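PDB 7CJ3: phosphodiesterase, which belongs to the bacteriorhodopsin-like family of membrane proteins and holds retinal within its helical transmembrane domain. Local coordinates for residues B[57-62]-B[108-113]; B[104-109]-B[259-264]; B[164-169]-B[190-195]. All blocks are in the same frame, centred on the assembly; numbering follows the deposited sequence.

Contact 1. Residues B[57-62]-B[108-113]. With OLC ((2R)-2,3-dihydroxypropyl (9Z)-octadec-9-enoate), chain L; OLC ((2R)-2,3-dihydroxypropyl (9Z)-octadec-9-enoate), chain D.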
loop_
_atom_site.group_PDB
_atom_site.type_symbol
_atom_site.label_atom_id
_atom_site.label_comp_id
_atom_site.label_asym_id
_atom_site.label_seq_id
_atom_site.Cartn_x
_atom_site.Cartn_y
_atom_site.Cartn_z
ATOM N N HIS B 57 -19.060 2.479 3.931
ATOM C CA HIS B 57 -17.742 1.945 3.501
ATOM C C HIS B 57 -16.690 3.052 3.461
ATOM O O HIS B 57 -15.490 2.712 3.358
ATOM C CB HIS B 57 -17.890 1.158 2.189
ATOM C CG HIS B 57 -18.998 0.159 2.244
ATOM N ND1 HIS B 57 -19.039 -0.875 3.183
ATOM C CD2 HIS B 57 -20.174 0.124 1.580
ATOM C CE1 HIS B 57 -20.172 -1.541 3.056
ATOM N NE2 HIS B 57 -20.874 -0.971 2.057
ATOM N N LEU B 58 -17.115 4.313 3.606
ATOM C CA LEU B 58 -16.267 5.509 3.335
ATOM C C LEU B 58 -15.109 5.592 4.341
ATOM O O LEU B 58 -13.971 5.834 3.890
ATOM C CB LEU B 58 -17.148 6.760 3.289
ATOM C CG LEU B 58 -18.024 6.876 2.039
ATOM C CD1 LEU B 58 -18.719 8.229 1.950
ATOM C CD2 LEU B 58 -17.199 6.678 0.798
ATOM N N GLN B 59 -15.343 5.338 5.629
ATOM C CA GLN B 59 -14.283 5.419 6.683
ATOM C C GLN B 59 -13.216 4.359 6.364
ATOM O O GLN B 59 -12.001 4.658 6.402
ATOM C CB GLN B 59 -14.962 5.288 8.062
ATOM C CG GLN B 59 -14.067 5.358 9.290
ATOM C CD GLN B 59 -14.904 5.166 10.539
ATOM O OE1 GLN B 59 -16.145 5.106 10.470
ATOM N NE2 GLN B 59 -14.223 5.084 11.677
ATOM N N SER B 60 -13.643 3.164 5.982
ATOM C CA SER B 60 -12.741 2.035 5.653
ATOM C C SER B 60 -11.841 2.429 4.502
ATOM O O SER B 60 -10.646 2.167 4.586
ATOM C CB SER B 60 -13.543 0.826 5.273
ATOM O OG SER B 60 -14.218 0.281 6.401
ATOM N N PHE B 61 -12.430 3.015 3.452
ATOM C CA PHE B 61 -11.719 3.421 2.217
ATOM C C PHE B 61 -10.607 4.416 2.563
ATOM O O PHE B 61 -9.440 4.154 2.239
ATOM C CB PHE B 61 -12.713 4.002 1.220
ATOM C CG PHE B 61 -13.741 3.051 0.663
ATOM C CD1 PHE B 61 -13.700 1.691 0.932
ATOM C CD2 PHE B 61 -14.731 3.524 -0.186
ATOM C CE1 PHE B 61 -14.671 0.834 0.421
ATOM C CE2 PHE B 61 -15.691 2.671 -0.709
ATOM C CZ PHE B 61 -15.658 1.327 -0.401
ATOM N N TYR B 62 -10.966 5.487 3.274
ATOM C CA TYR B 62 -10.046 6.574 3.696
ATOM C C TYR B 62 -9.001 5.989 4.664
ATOM O O TYR B 62 -7.785 6.160 4.394
ATOM C CB TYR B 62 -10.855 7.790 4.187
ATOM C CG TYR B 62 -11.929 8.260 3.228
ATOM C CD1 TYR B 62 -11.767 8.195 1.847
ATOM C CD2 TYR B 62 -13.134 8.761 3.697
ATOM C CE1 TYR B 62 -12.775 8.586 0.977
ATOM C CE2 TYR B 62 -14.158 9.159 2.847
ATOM C CZ TYR B 62 -13.980 9.075 1.475
ATOM O OH TYR B 62 -14.995 9.462 0.632
ATOM N N SER B 108 -7.444 12.255 8.056
ATOM C CA SER B 108 -8.381 13.356 8.409
ATOM C C SER B 108 -9.816 13.012 7.990
ATOM O O SER B 108 -10.739 13.065 8.832
ATOM C CB SER B 108 -7.879 14.632 7.766
ATOM O OG SER B 108 -6.653 15.028 8.346
ATOM N N MET B 109 -9.980 12.630 6.724
ATOM C CA MET B 109 -11.277 12.269 6.102
ATOM C C MET B 109 -11.944 11.096 6.832
ATOM O O MET B 109 -13.184 11.159 7.048
ATOM C CB MET B 109 -11.066 11.984 4.615
ATOM C CG MET B 109 -10.810 13.308 3.831
ATOM S SD MET B 109 -10.499 13.120 2.088
ATOM C CE MET B 109 -11.969 12.286 1.537
ATOM N N ALA B 110 -11.163 10.113 7.274
ATOM C CA ALA B 110 -11.639 8.910 8.008
ATOM C C ALA B 110 -12.060 9.229 9.454
ATOM O O ALA B 110 -12.992 8.559 9.918
ATOM C CB ALA B 110 -10.561 7.837 7.995
ATOM N N THR B 111 -11.368 10.153 10.144
ATOM C CA THR B 111 -11.384 10.313 11.635
ATOM C C THR B 111 -12.057 11.611 12.097
ATOM O O THR B 111 -12.517 11.626 13.253
ATOM C CB THR B 111 -9.983 10.310 12.288
ATOM O OG1 THR B 111 -9.075 11.188 11.611
ATOM C CG2 THR B 111 -9.389 8.912 12.377
ATOM N N LEU B 112 -12.040 12.681 11.294
ATOM C CA LEU B 112 -12.531 14.012 11.752
ATOM C C LEU B 112 -13.795 14.392 10.980
ATOM O O LEU B 112 -14.023 13.818 9.895
ATOM C CB LEU B 112 -11.437 15.077 11.603
ATOM C CG LEU B 112 -10.091 14.746 12.232
ATOM C CD1 LEU B 112 -9.018 15.702 11.794
ATOM C CD2 LEU B 112 -10.194 14.743 13.736
ATOM N N ASN B 113 -14.598 15.264 11.605
ATOM C CA ASN B 113 -15.755 15.995 11.017
ATOM C C ASN B 113 -15.194 17.199 10.252
ATOM O O ASN B 113 -14.716 18.164 10.919
ATOM C CB ASN B 113 -16.761 16.428 12.083
ATOM C CG ASN B 113 -17.275 15.259 12.883
ATOM O OD1 ASN B 113 -18.037 14.446 12.392
ATOM N ND2 ASN B 113 -16.826 15.132 14.116
HETATM C C18 OLC L . -3.466 0.450 -2.523
HETATM C C10 OLC L . -11.028 0.918 -2.194
HETATM C C9 OLC L . -11.327 -0.193 -2.892
HETATM C C17 OLC L . -4.278 1.491 -1.756
HETATM C C11 OLC L . -10.172 0.949 -0.950
HETATM C C8 OLC L . -10.765 -1.517 -2.430
HETATM C C24 OLC L . -21.980 -3.903 0.609
HETATM C C16 OLC L . -4.949 0.788 -0.636
HETATM C C12 OLC L . -9.185 2.018 -1.215
HETATM C C7 OLC L . -11.073 -2.584 -3.431
HETATM C C15 OLC L . -6.055 -0.098 -1.210
HETATM C C13 OLC L . -7.811 1.641 -0.765
HETATM C C6 OLC L . -12.578 -2.693 -3.638
HETATM C C14 OLC L . -7.276 0.645 -1.754
HETATM C C5 OLC L . -13.417 -3.040 -2.433
HETATM C C4 OLC L . -14.549 -2.056 -2.390
HETATM C C3 OLC L . -15.556 -2.482 -1.328
HETATM C C2 OLC L . -16.332 -3.724 -1.714
HETATM C C21 OLC L . -20.144 -4.110 -0.972
HETATM C C1 OLC L . -17.792 -3.399 -1.575
HETATM C C22 OLC L . -20.436 -3.912 0.501
HETATM O O19 OLC L . -18.152 -2.254 -1.839
HETATM O O25 OLC L . -22.453 -3.200 1.777
HETATM O O23 OLC L . -19.742 -4.923 1.321
HETATM O O20 OLC L . -18.755 -4.417 -1.122
HETATM C C18 OLC D . -2.116 -0.912 3.571
HETATM C C10 OLC D . -8.996 0.491 8.121
HETATM C C9 OLC D . -8.985 1.365 9.138
HETATM C C17 OLC D . -3.476 -1.494 3.291
HETATM C C11 OLC D . -7.887 -0.492 7.808
HETATM C C8 OLC D . -10.228 2.226 9.303
HETATM C C16 OLC D . -4.431 -1.256 4.448
HETATM C C12 OLC D . -8.427 -1.744 7.073
HETATM C C7 OLC D . -11.479 1.341 9.555
HETATM C C15 OLC D . -5.430 -2.389 4.626
HETATM C C13 OLC D . -7.692 -2.055 5.778
HETATM C C6 OLC D . -12.619 2.037 10.328
HETATM C C14 OLC D . -6.199 -2.282 5.918
HETATM C C5 OLC D . -14.038 1.487 10.064
#
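Y62 presents one face of its ring to M109, and the thioether arm crosses that face at a slant to lay its methyl over the middle. M109 CE stands 3.8 Å from the centroid of the Y62 ring and 13° off its normal, a CH-pi contact; SD lies farther off and oblique, which makes the pair a Met-aromatic contact as well. The bend at the end of the methionine (chi3 58°) turns CE in this direction. On the opposite face of the phenol, L58 O, one helical turn back, sits 3.0 Å above the ring plane, displaced toward the rim. The hydroxyl is hydrogen-bonded to E254 of helix 250-277, and W127 meets the ring edge-to-face.

Lower on the same side chain, Y62 CB meets A110 CB at 3.8 Å. Q59 touches through CG alone: anti to the backbone N (chi1 -179°), it comes 3.4 Å from A110 O, and the extended chain leads the amide on to the monoolein tail of chain D. At the start of the segment H57 NE2 is hydrogen-bonded to O25 of a second monoolein at 2.7 Å.

The first turn of helix 58-81 thus meets the last turn of helix 86-111 through dispersion and CH-pi contacts and one methylene against a carbonyl. With no hydrogen bond between the two segments, shape rather than polar pairing sets the fit.

Contact 2. Residues B[104-109]-B[259-264]. With OLC ((2R)-2,3-dihydroxypropyl (9Z)-octadec-9-enoate), chain L.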
loop_
_atom_site.group_PDB
_atom_site.type_symbol
_atom_site.label_atom_id
_atom_site.label_comp_id
_atom_site.label_asym_id
_atom_site.label_seq_id
_atom_site.Cartn_x
_atom_site.Cartn_y
_atom_site.Cartn_z
ATOM N N ILE B 104 -1.924 12.039 5.554
ATOM C CA ILE B 104 -2.652 12.769 6.635
ATOM C C ILE B 104 -3.987 13.312 6.114
ATOM O O ILE B 104 -4.917 13.392 6.954
ATOM C CB ILE B 104 -1.819 13.871 7.305
ATOM C CG1 ILE B 104 -1.349 14.931 6.302
ATOM C CG2 ILE B 104 -0.665 13.250 8.068
ATOM C CD1 ILE B 104 -0.435 16.022 6.887
ATOM N N SER B 105 -4.104 13.674 4.823
ATOM C CA SER B 105 -5.401 14.176 4.298
ATOM C C SER B 105 -6.398 13.026 4.424
ATOM O O SER B 105 -7.531 13.239 4.910
ATOM C CB SER B 105 -5.338 14.744 2.906
ATOM O OG SER B 105 -4.012 15.130 2.576
ATOM N N TYR B 106 -5.978 11.821 4.062
ATOM C CA TYR B 106 -6.900 10.657 4.073
ATOM C C TYR B 106 -7.205 10.265 5.526
ATOM O O TYR B 106 -8.384 9.965 5.782
ATOM C CB TYR B 106 -6.343 9.554 3.171
ATOM C CG TYR B 106 -6.703 9.739 1.716
ATOM C CD1 TYR B 106 -8.000 9.529 1.271
ATOM C CD2 TYR B 106 -5.747 10.102 0.776
ATOM C CE1 TYR B 106 -8.339 9.675 -0.069
ATOM C CE2 TYR B 106 -6.074 10.256 -0.569
ATOM C CZ TYR B 106 -7.377 10.038 -1.006
ATOM O OH TYR B 106 -7.703 10.210 -2.332
ATOM N N LEU B 107 -6.222 10.321 6.442
ATOM C CA LEU B 107 -6.431 10.047 7.896
ATOM C C LEU B 107 -7.532 10.973 8.417
ATOM O O LEU B 107 -8.422 10.479 9.123
ATOM C CB LEU B 107 -5.131 10.260 8.687
ATOM C CG LEU B 107 -5.240 10.082 10.208
ATOM C CD1 LEU B 107 -5.836 8.747 10.594
ATOM C CD2 LEU B 107 -3.887 10.172 10.882
ATOM N N SER B 108 -7.444 12.255 8.056
ATOM C CA SER B 108 -8.381 13.356 8.409
ATOM C C SER B 108 -9.816 13.012 7.990
ATOM O O SER B 108 -10.739 13.065 8.832
ATOM C CB SER B 108 -7.879 14.632 7.766
ATOM O OG SER B 108 -6.653 15.028 8.346
ATOM N N MET B 109 -9.980 12.630 6.724
ATOM C CA MET B 109 -11.277 12.269 6.102
ATOM C C MET B 109 -11.944 11.096 6.832
ATOM O O MET B 109 -13.184 11.159 7.048
ATOM C CB MET B 109 -11.066 11.984 4.615
ATOM C CG MET B 109 -10.810 13.308 3.831
ATOM S SD MET B 109 -10.499 13.120 2.088
ATOM C CE MET B 109 -11.969 12.286 1.537
ATOM N N VAL B 259 -8.024 4.337 -4.972
ATOM C CA VAL B 259 -7.111 3.436 -5.733
ATOM C C VAL B 259 -6.283 4.261 -6.733
ATOM O O VAL B 259 -5.066 4.045 -6.804
ATOM C CB VAL B 259 -7.894 2.295 -6.424
ATOM C CG1 VAL B 259 -6.961 1.332 -7.169
ATOM C CG2 VAL B 259 -8.754 1.515 -5.429
ATOM N N ALA B 260 -6.926 5.171 -7.471
ATOM C CA ALA B 260 -6.310 6.123 -8.436
ATOM C C ALA B 260 -5.290 7.020 -7.734
ATOM O O ALA B 260 -4.121 7.120 -8.204
ATOM C CB ALA B 260 -7.387 6.981 -9.055
ATOM N N ASP B 261 -5.723 7.680 -6.658
ATOM C CA ASP B 261 -4.840 8.610 -5.912
ATOM C C ASP B 261 -3.544 7.874 -5.562
ATOM O O ASP B 261 -2.465 8.343 -5.949
ATOM C CB ASP B 261 -5.517 9.146 -4.658
ATOM C CG ASP B 261 -4.943 10.474 -4.199
ATOM O OD1 ASP B 261 -3.870 10.861 -4.701
ATOM O OD2 ASP B 261 -5.582 11.129 -3.362
ATOM N N TYR B 262 -3.680 6.730 -4.884
ATOM C CA TYR B 262 -2.567 5.873 -4.437
ATOM C C TYR B 262 -1.720 5.482 -5.649
ATOM O O TYR B 262 -0.486 5.688 -5.610
ATOM C CB TYR B 262 -3.084 4.649 -3.691
ATOM C CG TYR B 262 -1.951 3.780 -3.208
ATOM C CD1 TYR B 262 -1.116 4.195 -2.186
ATOM C CD2 TYR B 262 -1.672 2.566 -3.809
ATOM C CE1 TYR B 262 -0.051 3.416 -1.761
ATOM C CE2 TYR B 262 -0.627 1.769 -3.383
ATOM C CZ TYR B 262 0.199 2.201 -2.371
ATOM O OH TYR B 262 1.247 1.431 -1.963
ATOM N N ALA B 263 -2.369 4.926 -6.682
ATOM C CA ALA B 263 -1.726 4.445 -7.920
ATOM C C ALA B 263 -0.897 5.585 -8.514
ATOM O O ALA B 263 0.297 5.365 -8.751
ATOM C CB ALA B 263 -2.766 3.965 -8.894
ATOM N N ALA B 264 -1.497 6.762 -8.721
ATOM C CA ALA B 264 -0.834 7.910 -9.373
ATOM C C ALA B 264 0.498 8.200 -8.684
ATOM O O ALA B 264 1.508 8.415 -9.406
ATOM C CB ALA B 264 -1.721 9.128 -9.342
HETATM C C18 OLC L . -3.466 0.450 -2.523
HETATM C C10 OLC L . -11.028 0.918 -2.194
HETATM C C9 OLC L . -11.327 -0.193 -2.892
HETATM C C17 OLC L . -4.278 1.491 -1.756
HETATM C C11 OLC L . -10.172 0.949 -0.950
HETATM C C8 OLC L . -10.765 -1.517 -2.430
HETATM C C24 OLC L . -21.980 -3.903 0.609
HETATM C C16 OLC L . -4.949 0.788 -0.636
HETATM C C12 OLC L . -9.185 2.018 -1.215
HETATM C C7 OLC L . -11.073 -2.584 -3.431
HETATM C C15 OLC L . -6.055 -0.098 -1.210
HETATM C C13 OLC L . -7.811 1.641 -0.765
HETATM C C6 OLC L . -12.578 -2.693 -3.638
HETATM C C14 OLC L . -7.276 0.645 -1.754
HETATM C C5 OLC L . -13.417 -3.040 -2.433
HETATM C C4 OLC L . -14.549 -2.056 -2.390
HETATM C C3 OLC L . -15.556 -2.482 -1.328
HETATM C C2 OLC L . -16.332 -3.724 -1.714
HETATM C C21 OLC L . -20.144 -4.110 -0.972
HETATM C C1 OLC L . -17.792 -3.399 -1.575
HETATM C C22 OLC L . -20.436 -3.912 0.501
HETATM O O19 OLC L . -18.152 -2.254 -1.839
HETATM O O25 OLC L . -22.453 -3.200 1.777
HETATM O O23 OLC L . -19.742 -4.923 1.321
HETATM O O20 OLC L . -18.755 -4.417 -1.122
#
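Y106 and D261 join helix 86-111 to helix 250-277 in the bacteriorhodopsin-like helical bundle. In the polar contact, Y106 OH donates to D261 OD2 at 2.5 Å, and OD2 accepts on its anti lone pair, the one turned away from OD1. The carboxylate meets the ring at its edge, yet the two planes stand 64° apart. The CA atoms of Y106 and D261 are 10.4 Å apart; the phenol covers most of that span, and D261 CG, anti to the backbone N (chi1 -156°), brings the carboxylate to meet it. OD1 is hydrogen-bonded to K265, probably the lysine that bears retinal, as in microbial rhodopsins; OD2 also has a weak bond from W134, and E133 OE1 lies close to it. The tyrosine is thus a second-shell residue that helps position D261 of the retinal pocket.

Apolar contacts, with lipid and the second subunit, lie on another face of helix 250-277. One face of the Y262 ring receives the end of a monoolein tail, and F71 of the second subunit meets the same ring edge-to-face.

Within helix 86-111, S108 N and S108 OG approach I104 O from opposite faces of its carbonyl plane, OG at 2.8 Å.

Contact 3. Residues B[164-169]-B[190-195]. With RET (retinal), chain K; OLC ((2R)-2,3-dihydroxypropyl (9Z)-octadec-9-enoate), chain O.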
loop_
_atom_site.group_PDB
_atom_site.type_symbol
_atom_site.label_atom_id
_atom_site.label_comp_id
_atom_site.label_asym_id
_atom_site.label_seq_id
_atom_site.Cartn_x
_atom_site.Cartn_y
_atom_site.Cartn_z
ATOM N N ALA B 164 -3.536 23.539 -11.044
ATOM C CA ALA B 164 -4.202 24.121 -9.853
ATOM C C ALA B 164 -5.575 24.713 -10.228
ATOM O O ALA B 164 -6.566 24.395 -9.523
ATOM C CB ALA B 164 -3.301 25.148 -9.235
ATOM N N LEU B 165 -5.648 25.516 -11.304
ATOM C CA LEU B 165 -6.909 26.182 -11.755
ATOM C C LEU B 165 -7.942 25.126 -12.159
ATOM O O LEU B 165 -9.118 25.202 -11.747
ATOM C CB LEU B 165 -6.597 27.127 -12.923
ATOM C CG LEU B 165 -5.517 28.177 -12.667
ATOM C CD1 LEU B 165 -5.406 29.171 -13.818
ATOM C CD2 LEU B 165 -5.741 28.945 -11.379
ATOM N N LEU B 166 -7.487 24.178 -12.953
ATOM C CA LEU B 166 -8.166 22.915 -13.329
ATOM C C LEU B 166 -8.920 22.313 -12.145
ATOM O O LEU B 166 -10.116 22.032 -12.277
ATOM C CB LEU B 166 -7.013 22.011 -13.759
ATOM C CG LEU B 166 -7.340 20.789 -14.591
ATOM C CD1 LEU B 166 -6.059 20.352 -15.313
ATOM C CD2 LEU B 166 -7.909 19.669 -13.713
ATOM N N LEU B 167 -8.223 22.085 -11.029
ATOM C CA LEU B 167 -8.770 21.315 -9.882
ATOM C C LEU B 167 -9.881 22.113 -9.191
ATOM O O LEU B 167 -10.977 21.548 -8.977
ATOM C CB LEU B 167 -7.616 20.967 -8.938
ATOM C CG LEU B 167 -6.644 19.910 -9.453
ATOM C CD1 LEU B 167 -5.372 19.862 -8.623
ATOM C CD2 LEU B 167 -7.304 18.545 -9.474
ATOM N N ALA B 168 -9.607 23.390 -8.896
ATOM C CA ALA B 168 -10.580 24.410 -8.419
ATOM C C ALA B 168 -11.821 24.481 -9.321
ATOM O O ALA B 168 -12.957 24.435 -8.751
ATOM C CB ALA B 168 -9.902 25.742 -8.357
ATOM N N GLY B 169 -11.616 24.557 -10.649
ATOM C CA GLY B 169 -12.673 24.349 -11.654
ATOM C C GLY B 169 -13.516 23.114 -11.364
ATOM O O GLY B 169 -14.780 23.219 -11.307
ATOM N N ALA B 190 -10.564 20.404 -20.591
ATOM C CA ALA B 190 -9.788 20.914 -21.748
ATOM C C ALA B 190 -8.372 21.284 -21.305
ATOM O O ALA B 190 -7.427 21.002 -22.027
ATOM C CB ALA B 190 -10.496 22.082 -22.372
ATOM N N THR B 191 -8.235 21.915 -20.148
ATOM C CA THR B 191 -6.927 22.321 -19.579
ATOM C C THR B 191 -6.127 21.068 -19.199
ATOM O O THR B 191 -4.903 21.021 -19.463
ATOM C CB THR B 191 -7.149 23.201 -18.352
ATOM O OG1 THR B 191 -8.187 24.129 -18.676
ATOM C CG2 THR B 191 -5.883 23.903 -17.925
ATOM N N TYR B 192 -6.804 20.078 -18.609
ATOM C CA TYR B 192 -6.210 18.753 -18.294
ATOM C C TYR B 192 -5.562 18.150 -19.556
ATOM O O TYR B 192 -4.443 17.569 -19.404
ATOM C CB TYR B 192 -7.232 17.815 -17.643
ATOM C CG TYR B 192 -6.715 16.406 -17.489
ATOM C CD1 TYR B 192 -5.924 16.044 -16.400
ATOM C CD2 TYR B 192 -6.972 15.441 -18.456
ATOM C CE1 TYR B 192 -5.433 14.751 -16.262
ATOM C CE2 TYR B 192 -6.496 14.147 -18.322
ATOM C CZ TYR B 192 -5.716 13.799 -17.230
ATOM O OH TYR B 192 -5.243 12.529 -17.125
ATOM N N ILE B 193 -6.202 18.269 -20.741
ATOM C CA ILE B 193 -5.613 17.803 -22.036
ATOM C C ILE B 193 -4.352 18.639 -22.329
ATOM O O ILE B 193 -3.286 18.048 -22.642
ATOM C CB ILE B 193 -6.604 17.895 -23.217
ATOM C CG1 ILE B 193 -7.934 17.185 -22.971
ATOM C CG2 ILE B 193 -5.955 17.378 -24.501
ATOM C CD1 ILE B 193 -7.787 15.716 -22.733
ATOM N N TYR B 194 -4.477 19.972 -22.270
ATOM C CA TYR B 194 -3.359 20.912 -22.502
ATOM C C TYR B 194 -2.174 20.498 -21.615
ATOM O O TYR B 194 -1.009 20.470 -22.081
ATOM C CB TYR B 194 -3.836 22.348 -22.270
ATOM C CG TYR B 194 -2.715 23.348 -22.130
ATOM C CD1 TYR B 194 -2.176 23.994 -23.233
ATOM C CD2 TYR B 194 -2.177 23.629 -20.886
ATOM C CE1 TYR B 194 -1.124 24.889 -23.105
ATOM C CE2 TYR B 194 -1.104 24.492 -20.741
ATOM C CZ TYR B 194 -0.584 25.134 -21.852
ATOM O OH TYR B 194 0.455 25.999 -21.673
ATOM N N VAL B 195 -2.471 20.171 -20.357
ATOM C CA VAL B 195 -1.466 19.813 -19.316
ATOM C C VAL B 195 -0.780 18.494 -19.696
ATOM O O VAL B 195 0.487 18.452 -19.694
ATOM C CB VAL B 195 -2.139 19.735 -17.929
ATOM C CG1 VAL B 195 -1.296 18.972 -16.915
ATOM C CG2 VAL B 195 -2.491 21.117 -17.387
HETATM C C1 RET K . -11.271 16.857 -11.888
HETATM C C2 RET K . -12.451 17.745 -12.284
HETATM C C3 RET K . -13.039 17.423 -13.584
HETATM C C4 RET K . -11.996 17.477 -14.680
HETATM C C5 RET K . -10.622 17.012 -14.285
HETATM C C6 RET K . -10.298 16.601 -13.035
HETATM C C7 RET K . -8.992 15.962 -12.814
HETATM C C8 RET K . -8.391 15.591 -11.615
HETATM C C9 RET K . -7.041 15.187 -11.396
HETATM C C10 RET K . -6.534 14.880 -10.108
HETATM C C11 RET K . -5.305 14.301 -9.769
HETATM C C12 RET K . -4.830 13.884 -8.530
HETATM C C13 RET K . -3.565 13.355 -8.228
HETATM C C14 RET K . -3.211 13.081 -6.919
HETATM C C15 RET K . -1.850 13.039 -6.392
HETATM C C16 RET K . -10.579 17.619 -10.742
HETATM C C17 RET K . -11.833 15.534 -11.338
HETATM C C18 RET K . -9.658 17.068 -15.452
HETATM C C19 RET K . -6.082 15.046 -12.538
HETATM C C20 RET K . -2.630 13.077 -9.366
HETATM C C18 OLC O . -15.295 19.740 -24.306
HETATM C C10 OLC O . -6.976 21.670 -25.290
HETATM C C9 OLC O . -5.697 22.008 -25.458
HETATM C C17 OLC O . -14.731 20.727 -25.317
HETATM C C11 OLC O . -7.720 20.666 -26.131
HETATM C C8 OLC O . -4.825 21.456 -26.547
HETATM C C24 OLC O . 0.090 24.866 -33.036
HETATM C C16 OLC O . -13.228 20.919 -25.072
HETATM C C12 OLC O . -9.213 20.971 -26.046
HETATM C C7 OLC O . -3.377 21.949 -26.413
HETATM C C15 OLC O . -12.361 20.863 -26.346
HETATM C C13 OLC O . -10.093 19.809 -25.565
HETATM C C6 OLC O . -2.743 21.863 -27.795
HETATM C C14 OLC O . -11.388 19.658 -26.391
HETATM C C5 OLC O . -1.255 21.567 -27.817
HETATM C C4 OLC O . -0.489 22.633 -27.074
HETATM C C3 OLC O . -0.471 24.022 -27.731
HETATM C C2 OLC O . 0.142 24.034 -29.145
HETATM C C21 OLC O . 1.985 25.835 -31.706
HETATM C C1 OLC O . 0.806 25.365 -29.489
HETATM C C22 OLC O . 1.563 24.688 -32.636
HETATM O O19 OLC O . 0.362 26.415 -29.054
HETATM O O25 OLC O . -0.619 23.621 -32.993
HETATM O O23 OLC O . 2.423 24.632 -33.799
HETATM O O20 OLC O . 1.998 25.418 -30.338
#
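L166 drives its branched end toward Y192, and the two together hold a methyl of retinal. CD1 of L166 lies 3.4 Å from Y192 CA and 3.6 Å from Y192 CB, near the plane of the tyrosine ring at its edge; the same methyl meets V195 CG2 at 4.2 Å. The other branch, L166 CD2, comes 3.6 Å from C18 of retinal. Y192 CB reaches that same C18 from its own helix, at 3.4 Å. With CG of L166 anti to the backbone N (chi1 -162°), the branch point is carried out between the neighbouring helix and the chromophore, and chi2 then directs CD1 to the former and CD2 to the latter. L167 CD2 touches C16, another methyl of the retinal ring.

In the second shell, S188 bonds to L166 O. Farther out, the axes of the two short segments approach to 9.5 Å and run nearly antiparallel at 155°, as expected for helices 153-173 and 178-207, consecutive in the bundle.

Between the segments the side chains meet through carbon alone, with L166 CD1 also resting on the backbone at T191 and Y192. Retinal's ring end gains a wall of leucine methyls, the Y192 methylene and part of its ring, while the Y192 hydroxyl is bonded to S234; dispersion and shape, not polar bonds, hold the ligand here.

Contacts 1 and 2 are neighbours, with centres 10 Å apart: both draw on helix 86-111 and share S108 and M109, and Y62 CB touches Y106 O at 3.7 Å. Contact 3 stands apart, its centre 27 Å from that of contact 1 and 20 Å from that of contact 2. Along the chain, contact 1 closes where contact 2 begins, and contact 3, on helices 153-173 and 178-207, is nested within the stretch of chain between the two segments of contact 2. Retinal bridges the distance, with D261 of contact 2 near one end and L166 and Y192 of contact 3 at its ring. Contacts 1 and 2 also border the second subunit and share a monoolein; helix 250-277 turns D261 to the retinal and Y262 to the neighbouring subunit.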